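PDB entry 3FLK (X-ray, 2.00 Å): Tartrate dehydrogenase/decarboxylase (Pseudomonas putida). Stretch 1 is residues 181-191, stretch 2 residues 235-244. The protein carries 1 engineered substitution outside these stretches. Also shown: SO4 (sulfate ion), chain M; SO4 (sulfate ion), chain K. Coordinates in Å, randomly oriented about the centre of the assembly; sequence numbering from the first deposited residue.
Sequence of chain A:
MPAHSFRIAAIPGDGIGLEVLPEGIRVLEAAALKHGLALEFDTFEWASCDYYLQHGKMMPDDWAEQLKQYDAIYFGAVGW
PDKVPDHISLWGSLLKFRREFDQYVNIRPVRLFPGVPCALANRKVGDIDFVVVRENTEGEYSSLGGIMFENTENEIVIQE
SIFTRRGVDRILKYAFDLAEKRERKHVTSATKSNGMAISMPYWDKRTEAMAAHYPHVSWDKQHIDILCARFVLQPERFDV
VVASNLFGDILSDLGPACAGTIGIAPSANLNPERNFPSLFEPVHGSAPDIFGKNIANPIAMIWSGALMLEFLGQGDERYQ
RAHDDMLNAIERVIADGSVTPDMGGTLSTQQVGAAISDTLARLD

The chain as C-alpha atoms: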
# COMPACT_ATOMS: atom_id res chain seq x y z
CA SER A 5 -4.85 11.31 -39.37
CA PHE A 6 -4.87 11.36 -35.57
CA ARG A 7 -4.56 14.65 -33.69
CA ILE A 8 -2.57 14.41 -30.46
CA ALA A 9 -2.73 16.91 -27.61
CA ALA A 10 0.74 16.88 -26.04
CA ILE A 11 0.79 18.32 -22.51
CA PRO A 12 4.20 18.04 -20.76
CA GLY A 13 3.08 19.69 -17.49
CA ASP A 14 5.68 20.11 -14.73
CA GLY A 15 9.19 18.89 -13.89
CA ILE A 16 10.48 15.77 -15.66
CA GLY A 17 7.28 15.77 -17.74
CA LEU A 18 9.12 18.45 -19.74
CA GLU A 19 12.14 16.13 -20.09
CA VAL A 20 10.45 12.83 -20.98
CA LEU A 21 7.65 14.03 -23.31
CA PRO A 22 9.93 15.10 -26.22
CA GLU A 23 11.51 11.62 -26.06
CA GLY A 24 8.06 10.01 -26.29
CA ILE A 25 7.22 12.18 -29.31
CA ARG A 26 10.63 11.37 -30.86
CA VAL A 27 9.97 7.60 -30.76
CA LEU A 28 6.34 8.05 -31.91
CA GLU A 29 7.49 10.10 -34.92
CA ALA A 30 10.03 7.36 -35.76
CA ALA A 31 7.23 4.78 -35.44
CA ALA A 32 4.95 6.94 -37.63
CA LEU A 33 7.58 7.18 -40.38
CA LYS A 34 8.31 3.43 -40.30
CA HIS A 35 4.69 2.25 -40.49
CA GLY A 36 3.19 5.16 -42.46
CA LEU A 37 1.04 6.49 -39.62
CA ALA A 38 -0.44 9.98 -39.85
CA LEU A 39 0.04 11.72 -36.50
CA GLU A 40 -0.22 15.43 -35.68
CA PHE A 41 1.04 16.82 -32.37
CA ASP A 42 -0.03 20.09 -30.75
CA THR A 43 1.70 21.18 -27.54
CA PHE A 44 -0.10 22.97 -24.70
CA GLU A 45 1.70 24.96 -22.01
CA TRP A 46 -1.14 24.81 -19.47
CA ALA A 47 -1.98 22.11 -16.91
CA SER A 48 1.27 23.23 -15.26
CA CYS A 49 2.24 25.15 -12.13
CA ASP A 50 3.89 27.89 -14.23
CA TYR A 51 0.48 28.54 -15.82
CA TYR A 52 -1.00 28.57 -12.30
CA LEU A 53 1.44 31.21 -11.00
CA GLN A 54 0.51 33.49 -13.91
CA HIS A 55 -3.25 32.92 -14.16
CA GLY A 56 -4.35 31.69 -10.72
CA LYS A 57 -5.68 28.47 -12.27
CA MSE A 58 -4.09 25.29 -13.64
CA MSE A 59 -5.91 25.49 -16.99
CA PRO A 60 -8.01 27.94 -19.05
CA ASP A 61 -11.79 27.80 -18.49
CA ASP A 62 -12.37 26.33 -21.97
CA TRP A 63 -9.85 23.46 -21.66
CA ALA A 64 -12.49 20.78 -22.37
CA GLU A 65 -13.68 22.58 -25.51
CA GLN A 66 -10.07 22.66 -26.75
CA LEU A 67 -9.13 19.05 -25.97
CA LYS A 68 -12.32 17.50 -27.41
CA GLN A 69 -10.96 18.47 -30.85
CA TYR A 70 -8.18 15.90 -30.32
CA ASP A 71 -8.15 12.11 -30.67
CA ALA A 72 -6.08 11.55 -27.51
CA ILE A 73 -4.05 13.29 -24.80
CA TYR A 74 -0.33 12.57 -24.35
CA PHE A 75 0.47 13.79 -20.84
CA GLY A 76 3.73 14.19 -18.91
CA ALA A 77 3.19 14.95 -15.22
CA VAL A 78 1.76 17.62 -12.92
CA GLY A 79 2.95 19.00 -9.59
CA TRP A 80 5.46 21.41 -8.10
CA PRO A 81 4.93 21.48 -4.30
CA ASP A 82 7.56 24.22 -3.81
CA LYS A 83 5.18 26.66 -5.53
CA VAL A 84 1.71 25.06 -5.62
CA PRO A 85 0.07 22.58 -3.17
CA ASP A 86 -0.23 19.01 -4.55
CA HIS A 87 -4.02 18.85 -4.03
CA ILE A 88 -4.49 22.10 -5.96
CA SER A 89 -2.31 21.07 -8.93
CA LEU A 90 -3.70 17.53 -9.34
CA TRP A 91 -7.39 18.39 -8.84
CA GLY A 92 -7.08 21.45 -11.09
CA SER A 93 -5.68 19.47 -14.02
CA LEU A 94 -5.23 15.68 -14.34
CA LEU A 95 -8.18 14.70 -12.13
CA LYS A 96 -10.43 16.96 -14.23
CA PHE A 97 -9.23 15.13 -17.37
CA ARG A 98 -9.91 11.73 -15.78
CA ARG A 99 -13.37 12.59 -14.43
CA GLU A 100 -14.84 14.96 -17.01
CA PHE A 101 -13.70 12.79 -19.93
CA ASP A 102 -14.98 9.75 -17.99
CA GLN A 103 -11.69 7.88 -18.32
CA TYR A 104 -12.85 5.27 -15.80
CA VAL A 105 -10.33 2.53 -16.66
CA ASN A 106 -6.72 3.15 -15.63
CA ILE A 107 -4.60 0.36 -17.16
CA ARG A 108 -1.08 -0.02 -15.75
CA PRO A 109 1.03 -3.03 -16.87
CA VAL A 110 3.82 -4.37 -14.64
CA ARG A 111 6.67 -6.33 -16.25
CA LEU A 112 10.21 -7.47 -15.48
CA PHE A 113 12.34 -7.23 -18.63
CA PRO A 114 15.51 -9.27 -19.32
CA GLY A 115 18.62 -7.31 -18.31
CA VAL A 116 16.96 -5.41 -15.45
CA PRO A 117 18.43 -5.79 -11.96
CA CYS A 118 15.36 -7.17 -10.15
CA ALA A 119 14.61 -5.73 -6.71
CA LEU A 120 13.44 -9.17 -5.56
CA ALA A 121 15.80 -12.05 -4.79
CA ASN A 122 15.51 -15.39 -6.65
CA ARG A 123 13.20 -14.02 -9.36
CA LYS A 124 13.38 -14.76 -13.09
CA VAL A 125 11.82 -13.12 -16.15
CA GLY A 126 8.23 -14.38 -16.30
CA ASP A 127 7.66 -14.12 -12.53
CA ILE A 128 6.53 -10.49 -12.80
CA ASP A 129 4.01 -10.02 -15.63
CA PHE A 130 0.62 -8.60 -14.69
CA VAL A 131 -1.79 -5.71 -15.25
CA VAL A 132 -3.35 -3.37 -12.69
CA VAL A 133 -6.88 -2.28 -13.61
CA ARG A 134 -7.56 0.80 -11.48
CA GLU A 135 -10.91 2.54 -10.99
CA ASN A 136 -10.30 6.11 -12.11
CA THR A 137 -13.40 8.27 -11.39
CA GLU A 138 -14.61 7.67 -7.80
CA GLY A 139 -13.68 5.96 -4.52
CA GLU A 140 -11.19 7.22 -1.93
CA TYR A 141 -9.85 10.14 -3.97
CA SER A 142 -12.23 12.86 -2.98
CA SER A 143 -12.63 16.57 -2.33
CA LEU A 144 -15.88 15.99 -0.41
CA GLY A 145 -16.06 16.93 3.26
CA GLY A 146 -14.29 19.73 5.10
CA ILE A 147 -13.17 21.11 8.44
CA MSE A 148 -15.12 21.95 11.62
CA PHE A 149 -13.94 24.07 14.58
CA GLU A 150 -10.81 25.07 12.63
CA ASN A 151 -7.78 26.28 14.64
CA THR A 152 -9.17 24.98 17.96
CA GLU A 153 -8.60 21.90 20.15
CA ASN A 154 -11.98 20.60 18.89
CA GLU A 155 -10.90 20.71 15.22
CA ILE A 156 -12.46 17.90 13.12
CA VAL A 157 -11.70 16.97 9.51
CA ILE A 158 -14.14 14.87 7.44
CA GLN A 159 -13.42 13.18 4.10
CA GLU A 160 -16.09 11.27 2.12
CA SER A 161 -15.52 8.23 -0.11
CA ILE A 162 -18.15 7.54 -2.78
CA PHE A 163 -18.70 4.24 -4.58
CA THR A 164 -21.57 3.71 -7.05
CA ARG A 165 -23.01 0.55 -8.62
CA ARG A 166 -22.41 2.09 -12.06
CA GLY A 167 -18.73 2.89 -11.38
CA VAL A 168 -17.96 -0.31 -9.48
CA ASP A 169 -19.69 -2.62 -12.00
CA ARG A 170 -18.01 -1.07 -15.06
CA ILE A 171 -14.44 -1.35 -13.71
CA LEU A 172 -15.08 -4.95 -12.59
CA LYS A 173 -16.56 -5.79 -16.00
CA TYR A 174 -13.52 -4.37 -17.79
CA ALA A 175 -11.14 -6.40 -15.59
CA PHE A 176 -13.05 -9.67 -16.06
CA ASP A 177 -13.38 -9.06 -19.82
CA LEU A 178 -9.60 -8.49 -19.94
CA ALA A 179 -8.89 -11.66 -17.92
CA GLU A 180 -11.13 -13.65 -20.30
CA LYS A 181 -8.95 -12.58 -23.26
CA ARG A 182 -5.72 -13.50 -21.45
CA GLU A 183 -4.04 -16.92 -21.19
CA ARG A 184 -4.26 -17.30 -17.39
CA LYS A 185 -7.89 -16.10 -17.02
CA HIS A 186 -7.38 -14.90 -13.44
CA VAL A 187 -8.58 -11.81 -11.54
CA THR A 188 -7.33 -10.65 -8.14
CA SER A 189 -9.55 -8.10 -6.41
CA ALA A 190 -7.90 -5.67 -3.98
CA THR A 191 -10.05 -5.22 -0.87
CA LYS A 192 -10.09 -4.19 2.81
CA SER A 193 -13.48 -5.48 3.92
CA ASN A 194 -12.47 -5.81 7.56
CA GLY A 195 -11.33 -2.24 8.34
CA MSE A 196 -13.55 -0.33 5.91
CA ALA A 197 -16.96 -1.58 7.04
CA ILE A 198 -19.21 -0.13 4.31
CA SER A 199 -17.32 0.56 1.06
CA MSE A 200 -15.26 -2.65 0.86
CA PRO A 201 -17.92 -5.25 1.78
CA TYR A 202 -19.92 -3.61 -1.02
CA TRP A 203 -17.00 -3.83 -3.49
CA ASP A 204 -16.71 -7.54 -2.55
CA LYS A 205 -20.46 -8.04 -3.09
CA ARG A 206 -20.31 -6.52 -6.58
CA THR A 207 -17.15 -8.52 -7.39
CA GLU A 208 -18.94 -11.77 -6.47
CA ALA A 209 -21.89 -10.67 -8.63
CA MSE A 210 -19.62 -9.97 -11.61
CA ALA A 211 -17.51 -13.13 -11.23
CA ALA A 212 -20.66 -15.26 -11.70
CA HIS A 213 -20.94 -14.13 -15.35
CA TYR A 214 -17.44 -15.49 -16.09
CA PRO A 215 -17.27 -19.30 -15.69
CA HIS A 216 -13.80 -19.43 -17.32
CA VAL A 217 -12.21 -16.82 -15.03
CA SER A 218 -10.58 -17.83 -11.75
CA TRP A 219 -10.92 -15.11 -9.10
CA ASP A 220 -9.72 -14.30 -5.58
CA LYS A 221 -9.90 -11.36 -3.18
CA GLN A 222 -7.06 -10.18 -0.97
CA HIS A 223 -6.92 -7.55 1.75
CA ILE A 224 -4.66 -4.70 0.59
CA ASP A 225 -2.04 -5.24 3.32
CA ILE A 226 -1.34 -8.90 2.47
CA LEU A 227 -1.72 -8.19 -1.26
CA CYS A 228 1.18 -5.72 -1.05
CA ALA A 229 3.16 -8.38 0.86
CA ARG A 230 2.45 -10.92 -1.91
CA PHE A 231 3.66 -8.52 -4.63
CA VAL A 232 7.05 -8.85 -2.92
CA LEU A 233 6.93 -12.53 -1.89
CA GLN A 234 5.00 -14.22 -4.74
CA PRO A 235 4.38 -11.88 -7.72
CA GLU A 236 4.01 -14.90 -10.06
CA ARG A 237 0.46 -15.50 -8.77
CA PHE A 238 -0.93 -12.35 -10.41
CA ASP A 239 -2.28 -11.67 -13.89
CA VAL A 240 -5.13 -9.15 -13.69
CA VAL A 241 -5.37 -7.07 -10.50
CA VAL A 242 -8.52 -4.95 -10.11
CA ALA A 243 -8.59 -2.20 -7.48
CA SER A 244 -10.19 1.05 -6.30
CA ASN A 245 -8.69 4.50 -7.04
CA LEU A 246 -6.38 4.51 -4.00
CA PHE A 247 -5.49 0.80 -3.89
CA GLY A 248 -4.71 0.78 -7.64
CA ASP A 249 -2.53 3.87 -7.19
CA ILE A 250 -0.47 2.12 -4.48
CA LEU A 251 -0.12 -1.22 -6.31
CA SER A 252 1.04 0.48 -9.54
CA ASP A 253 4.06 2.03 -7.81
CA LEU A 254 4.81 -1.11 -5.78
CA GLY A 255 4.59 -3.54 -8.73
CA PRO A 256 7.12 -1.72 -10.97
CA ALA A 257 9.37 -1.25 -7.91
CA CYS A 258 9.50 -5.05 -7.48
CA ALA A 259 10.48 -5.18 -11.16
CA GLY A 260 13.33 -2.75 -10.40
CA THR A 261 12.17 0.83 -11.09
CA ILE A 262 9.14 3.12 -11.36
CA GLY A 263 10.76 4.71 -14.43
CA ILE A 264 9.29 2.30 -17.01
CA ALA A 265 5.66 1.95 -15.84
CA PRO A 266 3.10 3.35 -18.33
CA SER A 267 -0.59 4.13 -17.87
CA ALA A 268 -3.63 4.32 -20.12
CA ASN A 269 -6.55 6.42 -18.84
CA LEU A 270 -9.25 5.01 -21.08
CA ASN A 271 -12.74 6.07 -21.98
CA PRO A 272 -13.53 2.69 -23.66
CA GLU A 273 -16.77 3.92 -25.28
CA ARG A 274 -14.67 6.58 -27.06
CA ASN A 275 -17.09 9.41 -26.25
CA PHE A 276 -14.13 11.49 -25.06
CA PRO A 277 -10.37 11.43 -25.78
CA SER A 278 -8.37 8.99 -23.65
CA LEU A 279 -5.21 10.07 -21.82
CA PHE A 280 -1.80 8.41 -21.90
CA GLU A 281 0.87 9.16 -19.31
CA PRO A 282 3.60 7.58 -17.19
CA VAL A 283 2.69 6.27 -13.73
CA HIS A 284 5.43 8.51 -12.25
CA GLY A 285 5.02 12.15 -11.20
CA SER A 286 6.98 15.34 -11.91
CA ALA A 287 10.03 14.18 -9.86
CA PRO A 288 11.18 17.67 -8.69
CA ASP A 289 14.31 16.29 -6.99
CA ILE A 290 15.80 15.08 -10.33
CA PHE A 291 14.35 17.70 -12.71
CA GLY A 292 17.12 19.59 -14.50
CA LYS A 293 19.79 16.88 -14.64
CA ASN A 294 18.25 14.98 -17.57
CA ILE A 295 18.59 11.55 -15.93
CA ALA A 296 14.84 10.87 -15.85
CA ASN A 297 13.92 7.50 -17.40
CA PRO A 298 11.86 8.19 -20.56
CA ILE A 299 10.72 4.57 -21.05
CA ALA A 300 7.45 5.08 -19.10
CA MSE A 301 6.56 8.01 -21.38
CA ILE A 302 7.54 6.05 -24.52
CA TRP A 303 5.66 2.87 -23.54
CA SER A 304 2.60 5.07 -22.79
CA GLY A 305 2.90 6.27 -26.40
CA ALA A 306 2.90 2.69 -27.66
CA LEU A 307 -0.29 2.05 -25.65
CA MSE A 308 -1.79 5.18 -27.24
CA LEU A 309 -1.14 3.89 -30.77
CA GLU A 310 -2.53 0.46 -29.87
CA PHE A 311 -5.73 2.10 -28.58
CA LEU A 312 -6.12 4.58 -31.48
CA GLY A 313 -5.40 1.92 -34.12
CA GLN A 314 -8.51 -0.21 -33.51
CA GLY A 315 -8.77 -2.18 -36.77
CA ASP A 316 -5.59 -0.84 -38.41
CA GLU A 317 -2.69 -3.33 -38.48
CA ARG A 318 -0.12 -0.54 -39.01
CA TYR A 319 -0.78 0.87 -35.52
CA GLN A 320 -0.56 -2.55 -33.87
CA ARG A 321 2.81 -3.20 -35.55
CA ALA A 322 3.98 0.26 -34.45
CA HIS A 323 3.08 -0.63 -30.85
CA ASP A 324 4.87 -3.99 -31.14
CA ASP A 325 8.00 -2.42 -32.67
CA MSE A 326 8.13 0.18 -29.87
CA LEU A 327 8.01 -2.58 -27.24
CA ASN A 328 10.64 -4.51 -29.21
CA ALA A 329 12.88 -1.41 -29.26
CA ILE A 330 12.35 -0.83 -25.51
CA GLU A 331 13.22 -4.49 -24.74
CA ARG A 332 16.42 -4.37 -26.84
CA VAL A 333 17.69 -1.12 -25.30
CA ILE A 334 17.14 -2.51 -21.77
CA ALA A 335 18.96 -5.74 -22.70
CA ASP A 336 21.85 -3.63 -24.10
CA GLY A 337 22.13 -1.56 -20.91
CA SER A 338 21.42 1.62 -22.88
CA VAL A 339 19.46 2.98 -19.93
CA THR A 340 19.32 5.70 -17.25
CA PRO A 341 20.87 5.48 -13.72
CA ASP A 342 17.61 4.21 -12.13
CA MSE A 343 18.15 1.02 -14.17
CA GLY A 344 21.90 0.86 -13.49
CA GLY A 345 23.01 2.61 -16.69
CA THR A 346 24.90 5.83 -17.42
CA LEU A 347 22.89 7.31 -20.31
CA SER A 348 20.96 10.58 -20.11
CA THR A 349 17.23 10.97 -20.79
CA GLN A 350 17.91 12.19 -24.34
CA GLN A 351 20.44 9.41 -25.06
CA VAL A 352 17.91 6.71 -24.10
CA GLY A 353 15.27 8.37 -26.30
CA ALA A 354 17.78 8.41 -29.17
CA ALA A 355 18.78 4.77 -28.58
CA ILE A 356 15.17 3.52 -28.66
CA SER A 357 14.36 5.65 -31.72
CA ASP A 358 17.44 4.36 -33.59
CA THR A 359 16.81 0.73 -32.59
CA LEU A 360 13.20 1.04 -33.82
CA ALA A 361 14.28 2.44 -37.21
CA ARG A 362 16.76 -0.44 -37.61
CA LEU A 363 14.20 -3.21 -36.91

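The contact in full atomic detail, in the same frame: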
# COMPACT_ATOMS: atom_id res chain seq x y z
N LYS A 181 -9.78 -12.63 -22.06
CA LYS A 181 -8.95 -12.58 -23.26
C LYS A 181 -7.54 -13.11 -23.04
O LYS A 181 -6.85 -13.49 -24.00
CB LYS A 181 -8.85 -11.14 -23.78
CG LYS A 181 -10.12 -10.56 -24.36
CD LYS A 181 -9.78 -9.39 -25.28
CE LYS A 181 -10.95 -8.45 -25.48
NZ LYS A 181 -11.06 -7.46 -24.36
N ARG A 182 -7.10 -13.12 -21.79
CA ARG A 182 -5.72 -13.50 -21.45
C ARG A 182 -5.58 -15.01 -21.24
O ARG A 182 -6.57 -15.71 -21.06
CB ARG A 182 -5.23 -12.71 -20.23
CG ARG A 182 -4.97 -11.24 -20.54
CD ARG A 182 -4.72 -10.41 -19.28
NE ARG A 182 -3.40 -10.67 -18.69
CZ ARG A 182 -2.29 -10.02 -19.00
NH1 ARG A 182 -2.30 -9.06 -19.92
NH2 ARG A 182 -1.15 -10.33 -18.40
N GLU A 183 -4.34 -15.49 -21.28
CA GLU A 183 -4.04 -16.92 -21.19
C GLU A 183 -4.34 -17.53 -19.82
O GLU A 183 -4.81 -18.67 -19.73
CB GLU A 183 -2.58 -17.19 -21.58
CG GLU A 183 -2.30 -18.60 -22.12
CD GLU A 183 -2.73 -18.80 -23.58
OE1 GLU A 183 -2.68 -17.82 -24.36
OE2 GLU A 183 -3.12 -19.93 -23.94
N ARG A 184 -4.09 -16.77 -18.75
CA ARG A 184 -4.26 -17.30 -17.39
C ARG A 184 -5.69 -17.21 -16.85
O ARG A 184 -6.06 -17.96 -15.95
CB ARG A 184 -3.25 -16.66 -16.42
CG ARG A 184 -1.82 -17.11 -16.66
CD ARG A 184 -0.84 -16.38 -15.76
NE ARG A 184 -0.75 -16.99 -14.44
CZ ARG A 184 -0.14 -16.43 -13.39
NH1 ARG A 184 0.44 -15.25 -13.50
NH2 ARG A 184 -0.12 -17.07 -12.23
N LYS A 185 -6.49 -16.30 -17.41
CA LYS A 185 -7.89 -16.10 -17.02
C LYS A 185 -8.06 -16.02 -15.50
O LYS A 185 -8.75 -16.85 -14.89
CB LYS A 185 -8.81 -17.17 -17.64
CG LYS A 185 -8.65 -17.30 -19.15
CD LYS A 185 -9.80 -18.05 -19.79
CE LYS A 185 -9.44 -18.50 -21.20
NZ LYS A 185 -8.96 -17.38 -22.07
N HIS A 186 -7.41 -15.03 -14.89
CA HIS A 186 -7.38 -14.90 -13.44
C HIS A 186 -7.46 -13.44 -13.00
O HIS A 186 -6.70 -12.59 -13.48
CB HIS A 186 -6.12 -15.59 -12.88
CG HIS A 186 -5.88 -15.34 -11.42
ND1 HIS A 186 -6.85 -15.55 -10.46
CD2 HIS A 186 -4.78 -14.93 -10.76
CE1 HIS A 186 -6.36 -15.27 -9.27
NE2 HIS A 186 -5.10 -14.88 -9.42
N VAL A 187 -8.40 -13.15 -12.09
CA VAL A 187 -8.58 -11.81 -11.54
C VAL A 187 -8.35 -11.82 -10.03
O VAL A 187 -8.93 -12.63 -9.31
CB VAL A 187 -10.01 -11.25 -11.82
CG1 VAL A 187 -10.27 -9.96 -11.04
CG2 VAL A 187 -10.22 -11.01 -13.29
N THR A 188 -7.48 -10.92 -9.57
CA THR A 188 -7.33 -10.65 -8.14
C THR A 188 -7.98 -9.31 -7.82
O THR A 188 -7.69 -8.30 -8.47
CB THR A 188 -5.85 -10.64 -7.69
OG1 THR A 188 -5.25 -11.91 -8.00
CG2 THR A 188 -5.72 -10.38 -6.19
N SER A 189 -8.88 -9.31 -6.85
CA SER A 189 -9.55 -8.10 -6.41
C SER A 189 -8.90 -7.57 -5.13
O SER A 189 -8.80 -8.30 -4.14
CB SER A 189 -11.04 -8.37 -6.16
OG SER A 189 -11.74 -7.17 -5.88
N ALA A 190 -8.44 -6.33 -5.17
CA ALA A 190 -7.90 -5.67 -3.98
C ALA A 190 -9.06 -5.21 -3.09
O ALA A 190 -9.98 -4.54 -3.56
CB ALA A 190 -7.01 -4.49 -4.35
N THR A 191 -9.00 -5.58 -1.81
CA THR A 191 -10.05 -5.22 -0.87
C THR A 191 -9.50 -4.83 0.51
O THR A 191 -8.30 -4.91 0.76
CB THR A 191 -11.13 -6.34 -0.76
OG1 THR A 191 -12.27 -5.86 -0.03
CG2 THR A 191 -10.59 -7.59 -0.08
N PRO A 235 4.99 -12.66 -6.64
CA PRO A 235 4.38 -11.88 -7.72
C PRO A 235 3.91 -12.74 -8.90
O PRO A 235 3.12 -12.27 -9.72
CB PRO A 235 5.51 -10.95 -8.16
CG PRO A 235 6.76 -11.68 -7.80
CD PRO A 235 6.44 -12.41 -6.53
N GLU A 236 4.38 -13.98 -8.97
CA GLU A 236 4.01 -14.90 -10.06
C GLU A 236 2.52 -15.28 -10.07
O GLU A 236 1.99 -15.68 -11.11
CB GLU A 236 4.88 -16.17 -10.02
CG GLU A 236 4.69 -17.06 -8.78
CD GLU A 236 5.64 -16.72 -7.64
OE1 GLU A 236 6.17 -15.59 -7.58
OE2 GLU A 236 5.85 -17.61 -6.78
N ARG A 237 1.87 -15.13 -8.93
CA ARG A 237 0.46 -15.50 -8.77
C ARG A 237 -0.51 -14.56 -9.49
O ARG A 237 -1.68 -14.90 -9.68
CB ARG A 237 0.09 -15.55 -7.28
CG ARG A 237 0.76 -16.68 -6.50
CD ARG A 237 0.06 -18.02 -6.71
NE ARG A 237 0.58 -19.05 -5.81
CZ ARG A 237 1.53 -19.92 -6.12
NH1 ARG A 237 2.09 -19.90 -7.32
NH2 ARG A 237 1.93 -20.81 -5.22
N PHE A 238 -0.04 -13.39 -9.90
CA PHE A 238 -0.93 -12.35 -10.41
C PHE A 238 -0.94 -12.24 -11.93
O PHE A 238 0.09 -12.43 -12.58
CB PHE A 238 -0.60 -11.00 -9.76
CG PHE A 238 -0.60 -11.05 -8.26
CD1 PHE A 238 -1.80 -11.14 -7.55
CD2 PHE A 238 0.59 -11.05 -7.55
CE1 PHE A 238 -1.81 -11.21 -6.17
CE2 PHE A 238 0.60 -11.12 -6.16
CZ PHE A 238 -0.60 -11.20 -5.47
N ASP A 239 -2.12 -11.96 -12.47
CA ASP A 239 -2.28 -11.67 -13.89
C ASP A 239 -3.07 -10.39 -14.12
O ASP A 239 -2.55 -9.43 -14.70
CB ASP A 239 -2.94 -12.84 -14.63
CG ASP A 239 -2.80 -12.72 -16.14
OD1 ASP A 239 -1.65 -12.75 -16.64
OD2 ASP A 239 -3.83 -12.59 -16.83
N VAL A 240 -4.32 -10.37 -13.67
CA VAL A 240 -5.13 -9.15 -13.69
C VAL A 240 -5.46 -8.79 -12.24
O VAL A 240 -6.03 -9.60 -11.50
CB VAL A 240 -6.44 -9.32 -14.51
CG1 VAL A 240 -7.31 -8.07 -14.42
CG2 VAL A 240 -6.12 -9.63 -15.97
N VAL A 241 -5.08 -7.58 -11.84
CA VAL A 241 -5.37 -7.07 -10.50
C VAL A 241 -6.31 -5.87 -10.61
O VAL A 241 -5.95 -4.84 -11.19
CB VAL A 241 -4.08 -6.70 -9.72
CG1 VAL A 241 -4.42 -6.28 -8.29
CG2 VAL A 241 -3.10 -7.87 -9.71
N VAL A 242 -7.52 -6.02 -10.07
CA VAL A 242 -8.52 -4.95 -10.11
C VAL A 242 -8.62 -4.29 -8.73
O VAL A 242 -8.62 -4.97 -7.70
CB VAL A 242 -9.90 -5.46 -10.65
CG1 VAL A 242 -10.53 -6.51 -9.73
CG2 VAL A 242 -10.85 -4.29 -10.91
N ALA A 243 -8.68 -2.96 -8.73
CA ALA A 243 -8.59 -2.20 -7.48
C ALA A 243 -9.29 -0.85 -7.58
O ALA A 243 -9.52 -0.32 -8.67
CB ALA A 243 -7.12 -2.01 -7.09
N SER A 244 -9.63 -0.30 -6.41
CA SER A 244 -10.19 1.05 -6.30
C SER A 244 -9.13 2.11 -6.65
O SER A 244 -7.96 1.78 -6.86
CB SER A 244 -10.67 1.29 -4.86
OG SER A 244 -9.55 1.33 -3.98
S SO4 M . -1.74 -12.98 -22.38
O1 SO4 M . -1.78 -12.98 -20.92
O2 SO4 M . -2.10 -11.65 -22.88
O3 SO4 M . -0.38 -13.31 -22.82
O4 SO4 M . -2.67 -13.96 -22.91
S SO4 K . -0.46 -20.20 -2.20
O1 SO4 K . 0.87 -20.74 -1.94
O2 SO4 K . -1.01 -19.66 -0.97
O3 SO4 K . -0.36 -19.13 -3.20
O4 SO4 K . -1.32 -21.25 -2.71
O HOH W 1 -2.06 -14.51 -18.81
O HOH W 2 0.89 -13.48 -15.64
O HOH W 3 -6.18 -13.14 -16.35
O HOH W 4 -4.37 -11.79 -10.63
O HOH W 5 -10.33 -1.95 -4.28

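Two segments some fifty residues apart in sequence lie side by side here as neighbouring parallel β-strands, 186-191 and 240-243, whose axes cross at -28° and approach to 4.6 Å. Val187 pairs with Val240, Thr188 with Val241 and Ser189 with Val242. As in parallel pairing generally, alternate residues bond to two positions on the other strand. Thr188 N donates to Val240 O (2.8 Å) while Thr188 O accepts from Val242 N (2.8 Å), and the ladder continues from Ala190 N to Val242 O at 2.9 Å. At the start of the ladder the bond from Val240 N to His186 O is longer, 3.3 Å. Between these rungs, CA-H...O contacts such as Val241 CA to Thr188 O (3.3 Å) accompany the close approach of the backbones.

Side chains alternate between the two faces. On the face carrying Val187, Ser189, Val240 and Val242, the branched valines interlock: CG1 of Val187 lies 3.7 Å from CG1 of Val242, and Val187 CG2 lies 4.3 Å from Val240 CG1. One valine thus spreads its two methyls toward two partners, a shape suited to a buried, apolar surface. Ser189 is smaller, and its CB sits 4.1 Å from Val242 CG1, while its hydroxyl is hydrogen-bonded elsewhere in the structure.

The face carrying Thr188 and Val241 is partly polar. Phe238 starts out pointing away, but its ring swings back so that CD1 comes within 3.6 Å of Thr188 OG1, which lies at the ring edge. Threonine suits this spot by offering both bulk and a hydroxyl: water 4 donates to Thr188 OG1 (2.8 Å) and to Val240 O (2.9 Å), and accepts from Asp239 N (2.9 Å), filling a small gap beside the strands. On the Thr188 side, farther along, Ala190 CB meets Ala243 CB at 3.7 Å, a close contact of two small methyls.

Before the strands pair, Asp239 is the hub. Its carboxylate meets Arg182 in a two-pronged salt bridge, with Arg182 NE 2.7 Å from Asp239 OD2 and Arg182 NH2 3.0 Å from Asp239 OD1. The planar guanidinium presents its edge to the planar acid, so charge and direction agree. The aliphatic part of Arg182 is also used, Arg182 CD packing 3.7 Å from Val240 CG2. A sulfate, probably from the crystallisation liquor, places its O1 over one guanidinium face.

Ordered waters bridge this acid to its neighbours. Water 3 accepts from His186 N (2.7 Å) and donates to Asp239 OD2 (2.5 Å); water 1 links Arg184 N (3.0 Å) to Asp239 OD1 (2.8 Å).

Arg184 reaches across to the short 3-10 segment, where NH1 (2.9 Å) and NH2 (2.8 Å) both donate to Glu236 O, a forked grip for which a long, many-handed side chain is well suited. His186 leans toward the same turn, its CD2 3.3 Å from Arg237 O, with that carbonyl at the ring edge.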